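Local coordinates for amidohydrolase 3 domain-containing protein (Bacillus thuringiensis serovar konkukian, PDB 3GGM), which is of unknown function but, as the N-terminal piece of a longer amidohydrolase-family protein, may belong to an enzyme that hydrolyses non-peptide carbon-nitrogen bonds, at the interface of chains A and B and the interface of chains A and C. Coordinates in Å, arbitrary orientation; residue numbers count along the deposited sequence, not the author numbering. Chains: chain A/B/C, uncharacterized protein BT9727_2919.

Contact 1: the interface of chains A and B. Residues chain A 8, 54, 57-62; chain B 63, 67-71.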
ATOM      1  N   LEU A   8       5.882   6.102  18.321  1.00 24.97           N
ATOM      2  CA  LEU A   8       6.866   5.561  17.399  1.00 24.39           C
ATOM      3  C   LEU A   8       7.782   6.738  17.107  1.00 23.04           C
ATOM      4  O   LEU A   8       7.303   7.803  16.719  1.00 23.16           O
ATOM      5  CB  LEU A   8       6.207   5.083  16.105  1.00 24.87           C
ATOM      6  CG  LEU A   8       5.209   3.920  16.175  1.00 26.54           C
ATOM      7  CD1 LEU A   8       3.862   4.420  16.676  1.00 28.53           C
ATOM      8  CD2 LEU A   8       5.040   3.324  14.790  1.00 26.97           C
ATOM      9  N   LEU A  54      11.808   3.259  15.682  1.00 22.93           N
ATOM     10  CA  LEU A  54      11.728   2.871  14.278  1.00 23.22           C
ATOM     11  C   LEU A  54      13.088   2.624  13.603  1.00 24.80           C
ATOM     12  O   LEU A  54      13.143   2.149  12.466  1.00 22.99           O
ATOM     13  CB  LEU A  54      10.958   3.943  13.491  1.00 23.09           C
ATOM     14  CG  LEU A  54       9.485   4.098  13.885  1.00 24.12           C
ATOM     15  CD1 LEU A  54       8.903   5.357  13.253  1.00 22.57           C
ATOM     16  CD2 LEU A  54       8.703   2.846  13.453  1.00 22.95           C
ATOM     17  N   LYS A  57      13.443   3.548   9.988  1.00 21.37           N
ATOM     18  CA  LYS A  57      12.589   2.914   8.988  1.00 23.95           C
ATOM     19  C   LYS A  57      11.494   3.935   8.700  1.00 24.90           C
ATOM     20  O   LYS A  57      11.209   4.798   9.536  1.00 22.99           O
ATOM     21  CB  LYS A  57      11.885   1.676   9.550  1.00 25.68           C
ATOM     22  CG  LYS A  57      12.759   0.510   9.936  1.00 28.03           C
ATOM     23  CD  LYS A  57      11.897  -0.586  10.553  1.00 28.77           C
ATOM     24  CE  LYS A  57      12.713  -1.824  10.877  1.00 30.30           C
ATOM     25  NZ  LYS A  57      13.719  -1.570  11.940  1.00 32.34           N
ATOM     26  N   ARG A  58      10.865   3.819   7.534  1.00 24.17           N
ATOM     27  CA  ARG A  58       9.770   4.698   7.183  1.00 22.97           C
ATOM     28  C   ARG A  58       8.527   4.083   7.792  1.00 23.17           C
ATOM     29  O   ARG A  58       8.318   2.879   7.669  1.00 23.51           O
ATOM     30  CB  ARG A  58       9.597   4.777   5.666  1.00 23.28           C
ATOM     31  CG  ARG A  58       8.364   5.579   5.246  1.00 26.83           C
ATOM     32  CD  ARG A  58       8.324   5.779   3.725  1.00 31.37           C
ATOM     33  NE  ARG A  58       9.478   6.542   3.242  1.00 33.65           N
ATOM     34  CZ  ARG A  58       9.694   7.829   3.501  1.00 35.02           C
ATOM     35  NH1 ARG A  58       8.838   8.521   4.243  1.00 33.79           N
ATOM     36  NH2 ARG A  58      10.768   8.429   3.013  1.00 36.12           N
ATOM     37  N   ALA A  59       7.707   4.891   8.459  1.00 22.57           N
ATOM     38  CA  ALA A  59       6.480   4.371   9.058  1.00 22.91           C
ATOM     39  C   ALA A  59       5.294   4.772   8.175  1.00 24.44           C
ATOM     40  O   ALA A  59       5.159   5.933   7.791  1.00 23.87           O
ATOM     41  CB  ALA A  59       6.308   4.922  10.467  1.00 21.73           C
ATOM     42  N   ILE A  60       4.444   3.805   7.843  1.00 24.34           N
ATOM     43  CA  ILE A  60       3.285   4.066   6.995  1.00 26.23           C
ATOM     44  C   ILE A  60       2.011   3.462   7.610  1.00 25.32           C
ATOM     45  O   ILE A  60       2.036   2.363   8.166  1.00 23.49           O
ATOM     46  CB  ILE A  60       3.519   3.466   5.587  1.00 28.07           C
ATOM     47  CG1 ILE A  60       4.885   3.915   5.060  1.00 28.11           C
ATOM     48  CG2 ILE A  60       2.440   3.932   4.634  1.00 30.44           C
ATOM     49  CD1 ILE A  60       5.365   3.164   3.826  1.00 31.65           C
ATOM     50  N   PRO A  61       0.884   4.184   7.538  1.00 25.65           N
ATOM     51  CA  PRO A  61      -0.333   3.612   8.122  1.00 25.65           C
ATOM     52  C   PRO A  61      -0.716   2.332   7.366  1.00 23.91           C
ATOM     53  O   PRO A  61      -0.614   2.278   6.148  1.00 22.58           O
ATOM     54  CB  PRO A  61      -1.368   4.723   7.929  1.00 26.29           C
ATOM     55  CG  PRO A  61      -0.534   5.991   7.865  1.00 28.09           C
ATOM     56  CD  PRO A  61       0.627   5.536   7.005  1.00 26.92           C
ATOM     57  N   GLY A  62      -1.135   1.301   8.090  1.00 25.65           N
ATOM     58  CA  GLY A  62      -1.540   0.067   7.426  1.00 25.62           C
ATOM     59  C   GLY A  62      -2.876   0.263   6.719  1.00 25.23           C
ATOM     60  O   GLY A  62      -3.621   1.194   7.046  1.00 21.87           O
TER
ATOM     61  N   LEU B  63       2.548  -5.376   3.657  1.00 25.27           N
ATOM     62  CA  LEU B  63       3.796  -4.806   3.182  1.00 29.09           C
ATOM     63  C   LEU B  63       4.901  -5.247   4.141  1.00 31.22           C
ATOM     64  O   LEU B  63       4.902  -4.856   5.308  1.00 29.92           O
ATOM     65  CB  LEU B  63       3.705  -3.280   3.186  1.00 31.06           C
ATOM     66  CG  LEU B  63       4.625  -2.497   2.243  1.00 33.06           C
ATOM     67  CD1 LEU B  63       4.787  -1.094   2.805  1.00 31.35           C
ATOM     68  CD2 LEU B  63       5.985  -3.173   2.102  1.00 33.06           C
ATOM     69  N   HIS B  67      12.908  -2.025   5.596  1.00 28.85           N
ATOM     70  CA  HIS B  67      12.984  -0.569   5.722  1.00 29.98           C
ATOM     71  C   HIS B  67      11.656   0.105   6.038  1.00 29.25           C
ATOM     72  O   HIS B  67      11.595   1.327   6.158  1.00 27.30           O
ATOM     73  CB  HIS B  67      13.527   0.031   4.427  1.00 32.70           C
ATOM     74  CG  HIS B  67      14.687  -0.719   3.854  1.00 37.91           C
ATOM     75  ND1 HIS B  67      14.534  -1.782   2.991  1.00 38.85           N
ATOM     76  CD2 HIS B  67      16.022  -0.570   4.037  1.00 40.09           C
ATOM     77  CE1 HIS B  67      15.723  -2.258   2.664  1.00 40.77           C
ATOM     78  NE2 HIS B  67      16.642  -1.541   3.285  1.00 41.53           N
ATOM     79  N   ILE B  68      10.596  -0.684   6.158  1.00 28.31           N
ATOM     80  CA  ILE B  68       9.269  -0.131   6.408  1.00 28.36           C
ATOM     81  C   ILE B  68       8.597  -0.673   7.659  1.00 28.08           C
ATOM     82  O   ILE B  68       8.638  -1.870   7.932  1.00 30.02           O
ATOM     83  CB  ILE B  68       8.313  -0.416   5.217  1.00 28.63           C
ATOM     84  CG1 ILE B  68       8.900   0.130   3.914  1.00 31.14           C
ATOM     85  CG2 ILE B  68       6.944   0.193   5.480  1.00 29.10           C
ATOM     86  CD1 ILE B  68       9.028   1.620   3.876  1.00 35.15           C
ATOM     87  N   HIS B  69       7.995   0.216   8.435  1.00 25.66           N
ATOM     88  CA  HIS B  69       7.255  -0.215   9.606  1.00 25.79           C
ATOM     89  C   HIS B  69       5.818   0.169   9.304  1.00 25.54           C
ATOM     90  O   HIS B  69       5.516   1.348   9.091  1.00 23.67           O
ATOM     91  CB  HIS B  69       7.693   0.500  10.885  1.00 27.08           C
ATOM     92  CG  HIS B  69       6.798   0.219  12.055  1.00 27.40           C
ATOM     93  ND1 HIS B  69       7.048  -0.785  12.962  1.00 27.70           N
ATOM     94  CD2 HIS B  69       5.603   0.753  12.407  1.00 28.52           C
ATOM     95  CE1 HIS B  69       6.047  -0.861  13.822  1.00 30.33           C
ATOM     96  NE2 HIS B  69       5.155   0.060  13.506  1.00 27.47           N
ATOM     97  N   VAL B  70       4.939  -0.824   9.255  1.00 26.13           N
ATOM     98  CA  VAL B  70       3.534  -0.562   8.986  1.00 25.96           C
ATOM     99  C   VAL B  70       2.842  -0.330  10.318  1.00 25.95           C
ATOM    100  O   VAL B  70       2.836  -1.201  11.183  1.00 26.34           O
ATOM    101  CB  VAL B  70       2.858  -1.756   8.261  1.00 27.84           C
ATOM    102  CG1 VAL B  70       1.409  -1.411   7.942  1.00 27.91           C
ATOM    103  CG2 VAL B  70       3.610  -2.085   6.974  1.00 26.64           C
ATOM    104  N   ILE B  71       2.274   0.860  10.488  1.00 26.11           N
ATOM    105  CA  ILE B  71       1.577   1.197  11.715  1.00 27.44           C
ATOM    106  C   ILE B  71       0.249   0.452  11.722  1.00 26.93           C
ATOM    107  O   ILE B  71      -0.567   0.628  10.819  1.00 27.20           O
ATOM    108  CB  ILE B  71       1.300   2.712  11.803  1.00 27.60           C
ATOM    109  CG1 ILE B  71       2.616   3.492  11.675  1.00 28.15           C
ATOM    110  CG2 ILE B  71       0.622   3.025  13.130  1.00 26.47           C
ATOM    111  CD1 ILE B  71       2.443   4.960  11.372  1.00 27.30           C
TER
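Two strands from different copies of the chain, A:58-61 and B:68-71, run parallel and zip together through their backbones. The ladder opens with A:Arg58 N giving its hydrogen to B:His67 O (2.9 Å) and continues with B:His69 N to A:Arg58 O, nearly straight at 173°. A:Ile60 N then reaches B:His69 O almost along the C=O axis, whereas B:Ile71 N approaches A:Ile60 O from above the carbonyl plane (2.8 Å). A:Gly62 N closes the series on B:Ile71 O, in the plane of that carbonyl.

B:His69 carries the side-chain contact on one face of the pairing. Its CB lies 3.6 Å from A:Leu54 CD2; with CG anti to the backbone N (chi1 171°), the ring swings beneath that methyl. At CG the same methyl sits over the ring face, a CH-pi contact 4.0 Å from the centroid. Further out, the ring's CD2 and its tip NE2 meet A:Leu8 CD2, 3.5 Å from NE2, with the leucine crossing the histidine at about a right angle. Two leucine methyls of chain A thus cover one face of the imidazole, side by side. A:Leu8 CD2 also touches B:Ile71 CG1, whose terminal CD1 meets A:Ala59 CB. On the opposite face A:Ile60 CD1 crosses obliquely onto B:Ile68 CG2 (3.7 Å), and B:Ile68 CD1 packs against A:Arg58 CB.

Strand B:68-71, the last of its chain, therefore extends the sheet edge offered by A:58-61, and the two-fold repeats the addition with the chains exchanged, resembling a strand exchange that may belong to the crystallised fragment alone.

Contact 2: the interface of chains A and C. Residues chain A 13-16, 26, 33, 36, 61; chain C 14-16, 33, 36, 61.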
ATOM      1  N   ILE A  13       8.320   9.677   8.801  1.00 22.75           N
ATOM      2  CA  ILE A  13       6.868   9.599   8.717  1.00 22.38           C
ATOM      3  C   ILE A  13       6.254  10.746   7.909  1.00 22.80           C
ATOM      4  O   ILE A  13       6.356  11.917   8.279  1.00 21.31           O
ATOM      5  CB  ILE A  13       6.266   9.598  10.130  1.00 22.14           C
ATOM      6  CG1 ILE A  13       7.019   8.592  11.008  1.00 23.63           C
ATOM      7  CG2 ILE A  13       4.783   9.260  10.064  1.00 22.44           C
ATOM      8  CD1 ILE A  13       6.828   8.785  12.500  1.00 20.85           C
ATOM      9  N   THR A  14       5.612  10.396   6.804  1.00 21.22           N
ATOM     10  CA  THR A  14       4.975  11.390   5.954  1.00 22.16           C
ATOM     11  C   THR A  14       3.611  11.808   6.486  1.00 21.83           C
ATOM     12  O   THR A  14       2.806  10.962   6.885  1.00 18.30           O
ATOM     13  CB  THR A  14       4.778  10.848   4.524  1.00 21.96           C
ATOM     14  OG1 THR A  14       6.057  10.555   3.956  1.00 24.79           O
ATOM     15  CG2 THR A  14       4.061  11.895   3.647  1.00 22.80           C
ATOM     16  N   THR A  15       3.356  13.111   6.498  1.00 22.12           N
ATOM     17  CA  THR A  15       2.064  13.610   6.947  1.00 24.15           C
ATOM     18  C   THR A  15       1.537  14.529   5.844  1.00 24.02           C
ATOM     19  O   THR A  15       2.303  15.007   4.997  1.00 24.64           O
ATOM     20  CB  THR A  15       2.167  14.411   8.266  1.00 24.33           C
ATOM     21  OG1 THR A  15       2.478  15.776   7.976  1.00 22.49           O
ATOM     22  CG2 THR A  15       3.261  13.820   9.176  1.00 24.00           C
ATOM     23  N   LEU A  16       0.235  14.770   5.839  1.00 23.85           N
ATOM     24  CA  LEU A  16      -0.333  15.635   4.825  1.00 26.85           C
ATOM     25  C   LEU A  16      -0.498  17.059   5.335  1.00 28.39           C
ATOM     26  O   LEU A  16      -1.357  17.800   4.857  1.00 30.22           O
ATOM     27  CB  LEU A  16      -1.674  15.075   4.327  1.00 23.79           C
ATOM     28  CG  LEU A  16      -1.555  13.728   3.614  1.00 24.37           C
ATOM     29  CD1 LEU A  16      -2.922  13.293   3.079  1.00 20.65           C
ATOM     30  CD2 LEU A  16      -0.536  13.843   2.475  1.00 23.82           C
ATOM     31  N   ILE A  26       5.680   9.935  16.028  1.00 20.39           N
ATOM     32  CA  ILE A  26       4.243  10.124  16.081  1.00 24.92           C
ATOM     33  C   ILE A  26       3.718   9.518  17.379  1.00 23.95           C
ATOM     34  O   ILE A  26       4.257   8.519  17.865  1.00 23.59           O
ATOM     35  CB  ILE A  26       3.572   9.441  14.864  1.00 26.24           C
ATOM     36  CG1 ILE A  26       2.076   9.727  14.843  1.00 28.88           C
ATOM     37  CG2 ILE A  26       3.800   7.943  14.924  1.00 26.36           C
ATOM     38  CD1 ILE A  26       1.385   9.142  13.623  1.00 32.25           C
ATOM     39  N   ILE A  33      -4.100   9.746  16.068  1.00 40.67           N
ATOM     40  CA  ILE A  33      -2.846  10.473  16.228  1.00 40.11           C
ATOM     41  C   ILE A  33      -3.065  11.666  17.157  1.00 39.49           C
ATOM     42  O   ILE A  33      -3.918  12.508  16.898  1.00 40.51           O
ATOM     43  CB  ILE A  33      -2.319  10.984  14.879  1.00 40.10           C
ATOM     44  CG1 ILE A  33      -2.317   9.843  13.859  1.00 40.76           C
ATOM     45  CG2 ILE A  33      -0.911  11.533  15.050  1.00 40.02           C
ATOM     46  CD1 ILE A  33      -1.582   8.603  14.314  1.00 39.26           C
ATOM     47  N   VAL A  36       2.629  14.839  16.586  1.00 27.27           N
ATOM     48  CA  VAL A  36       3.703  14.474  15.667  1.00 27.75           C
ATOM     49  C   VAL A  36       4.847  15.436  15.914  1.00 27.62           C
ATOM     50  O   VAL A  36       4.634  16.541  16.408  1.00 25.86           O
ATOM     51  CB  VAL A  36       3.286  14.601  14.180  1.00 26.60           C
ATOM     52  CG1 VAL A  36       2.157  13.629  13.866  1.00 25.59           C
ATOM     53  CG2 VAL A  36       2.882  16.042  13.864  1.00 26.52           C
ATOM     54  N   PRO A  61       0.884   4.184   7.538  1.00 25.65           N
ATOM     55  CA  PRO A  61      -0.333   3.612   8.122  1.00 25.65           C
ATOM     56  C   PRO A  61      -0.716   2.332   7.366  1.00 23.91           C
ATOM     57  O   PRO A  61      -0.614   2.278   6.148  1.00 22.58           O
ATOM     58  CB  PRO A  61      -1.368   4.723   7.929  1.00 26.29           C
ATOM     59  CG  PRO A  61      -0.534   5.991   7.865  1.00 28.09           C
ATOM     60  CD  PRO A  61       0.627   5.536   7.005  1.00 26.92           C
TER
ATOM     61  N   THR C  14      -7.154  10.844   5.445  1.00 22.82           N
ATOM     62  CA  THR C  14      -6.482  10.857   6.739  1.00 25.48           C
ATOM     63  C   THR C  14      -5.200  11.652   6.530  1.00 23.52           C
ATOM     64  O   THR C  14      -4.479  11.419   5.560  1.00 22.68           O
ATOM     65  CB  THR C  14      -6.144   9.429   7.204  1.00 25.69           C
ATOM     66  OG1 THR C  14      -7.365   8.721   7.472  1.00 26.65           O
ATOM     67  CG2 THR C  14      -5.287   9.468   8.457  1.00 26.06           C
ATOM     68  N   THR C  15      -4.899  12.571   7.435  1.00 24.69           N
ATOM     69  CA  THR C  15      -3.721  13.412   7.244  1.00 26.89           C
ATOM     70  C   THR C  15      -2.513  13.185   8.153  1.00 29.75           C
ATOM     71  O   THR C  15      -1.369  13.507   7.772  1.00 28.43           O
ATOM     72  CB  THR C  15      -4.110  14.894   7.376  1.00 26.88           C
ATOM     73  OG1 THR C  15      -4.420  15.183   8.744  1.00 26.57           O
ATOM     74  CG2 THR C  15      -5.337  15.200   6.524  1.00 26.98           C
ATOM     75  N   LEU C  16      -2.771  12.632   9.334  1.00 28.27           N
ATOM     76  CA  LEU C  16      -1.746  12.415  10.343  1.00 30.57           C
ATOM     77  C   LEU C  16      -1.350  13.780  10.899  1.00 32.58           C
ATOM     78  O   LEU C  16      -0.216  13.995  11.329  1.00 32.60           O
ATOM     79  CB  LEU C  16      -0.513  11.687   9.778  1.00 29.65           C
ATOM     80  CG  LEU C  16      -0.704  10.263   9.246  1.00 29.17           C
ATOM     81  CD1 LEU C  16       0.641   9.539   9.292  1.00 28.99           C
ATOM     82  CD2 LEU C  16      -1.730   9.515  10.088  1.00 28.11           C
ATOM     83  N   ILE C  33       2.163  18.888  -1.139  1.00 25.20           N
ATOM     84  CA  ILE C  33       0.828  19.217  -0.656  1.00 25.21           C
ATOM     85  C   ILE C  33       0.887  20.677  -0.234  1.00 25.47           C
ATOM     86  O   ILE C  33       1.641  21.035   0.669  1.00 26.49           O
ATOM     87  CB  ILE C  33       0.422  18.365   0.566  1.00 27.81           C
ATOM     88  CG1 ILE C  33       0.647  16.883   0.265  1.00 27.17           C
ATOM     89  CG2 ILE C  33      -1.043  18.634   0.931  1.00 26.16           C
ATOM     90  CD1 ILE C  33      -0.034  16.401  -0.992  1.00 34.08           C
ATOM     91  N   VAL C  36      -4.801  21.502   2.564  1.00 21.67           N
ATOM     92  CA  VAL C  36      -5.695  20.401   2.887  1.00 22.74           C
ATOM     93  C   VAL C  36      -6.910  21.091   3.453  1.00 23.47           C
ATOM     94  O   VAL C  36      -6.779  22.158   4.043  1.00 23.14           O
ATOM     95  CB  VAL C  36      -5.111  19.446   3.966  1.00 23.85           C
ATOM     96  CG1 VAL C  36      -3.802  18.849   3.482  1.00 22.99           C
ATOM     97  CG2 VAL C  36      -4.893  20.199   5.296  1.00 26.86           C
ATOM     98  N   PRO C  61      -2.137   8.409   0.545  1.00 27.34           N
ATOM     99  CA  PRO C  61      -0.913   8.651  -0.223  1.00 28.67           C
ATOM    100  C   PRO C  61      -0.371   7.353  -0.829  1.00 30.38           C
ATOM    101  O   PRO C  61      -0.380   6.309  -0.183  1.00 30.40           O
ATOM    102  CB  PRO C  61       0.043   9.224   0.823  1.00 27.69           C
ATOM    103  CG  PRO C  61      -0.871   9.891   1.800  1.00 29.98           C
ATOM    104  CD  PRO C  61      -2.006   8.911   1.926  1.00 26.69           C
TER
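A:Leu16 and C:Leu16 are the centre of this contact, each reaching into the other chain near a two-fold axis. A backbone hydrogen bond runs from A:Leu16 N to C:Thr15 O, 2.8 Å long and nearly straight (176° at H), with the donor in the plane of the carbonyl. It is one-sided, C:Leu16 N lying far from A:Thr15 O.

Both leucines set CG anti to the carbonyl carbon (chi1 -64° in A:Leu16, nearly the same in C:Leu16), and each spreads its two methyls over different partners. CD2 of C:Leu16 meets A:Ile33 CG1 at 3.8 Å, the side chains crossing obliquely. Its other branch, CD1, comes tip to tip with the A:Pro61 ring, 4.0 Å from CG, and also touches A:Thr14 O (3.5 Å). A:Leu16 answers with a slightly different division: CD2 contacts both C:Ile33 CG1 (3.9 Å) and C:Pro61 CG, while CD1 lies against C:Thr14 O. Between the two insertions, A:Leu16 CB packs on C:Thr15 CB, 3.9 Å away.

Around this shell, A:Ile13 and A:Ile26 border the place taken by C:Leu16, and A:Val36 turns CG1 toward the C:Leu16 carbonyl. The turn backbones differ: C:Leu16 has a positive phi (71°), A:Leu16 a negative one, so the two-fold is only approximate at this point although both side chains reach equivalent partners. A:Ile33 and C:Ile33 share one rotamer, CG1 anti to the carbonyl carbon and beside the backbone N, which presents CG1 to the incoming methyl.

Each leucine projects from the loop just after strand 12-14. C:Leu16 meets strands 12-14, 25-29, 32-37 and 58-61 of chain A, and A:Leu16 meets residues of strands 12-14, 32-37 and 58-61 of chain C, so the loop of one small beta domain plugs against the strands of the next, in a contact that need not be the biological one.

The C-alpha centres of contact 1 and contact 2 lie about 12 Å apart, and A:Pro61 belongs to both. Strand A:58-61 is the shared element: its backbone pairs with chain B, while the proline ring at its end faces chain C. One copy is thereby tied to two neighbours, through strand addition in contact 1 and leucine insertion in contact 2, which fits the four-copy deposited assembly. Because the chain is a short N-terminal fragment ending soon after strand 68-71, the pairing in contact 1 may arise from truncation, and the structure alone does not show whether the full-length protein assembles this way.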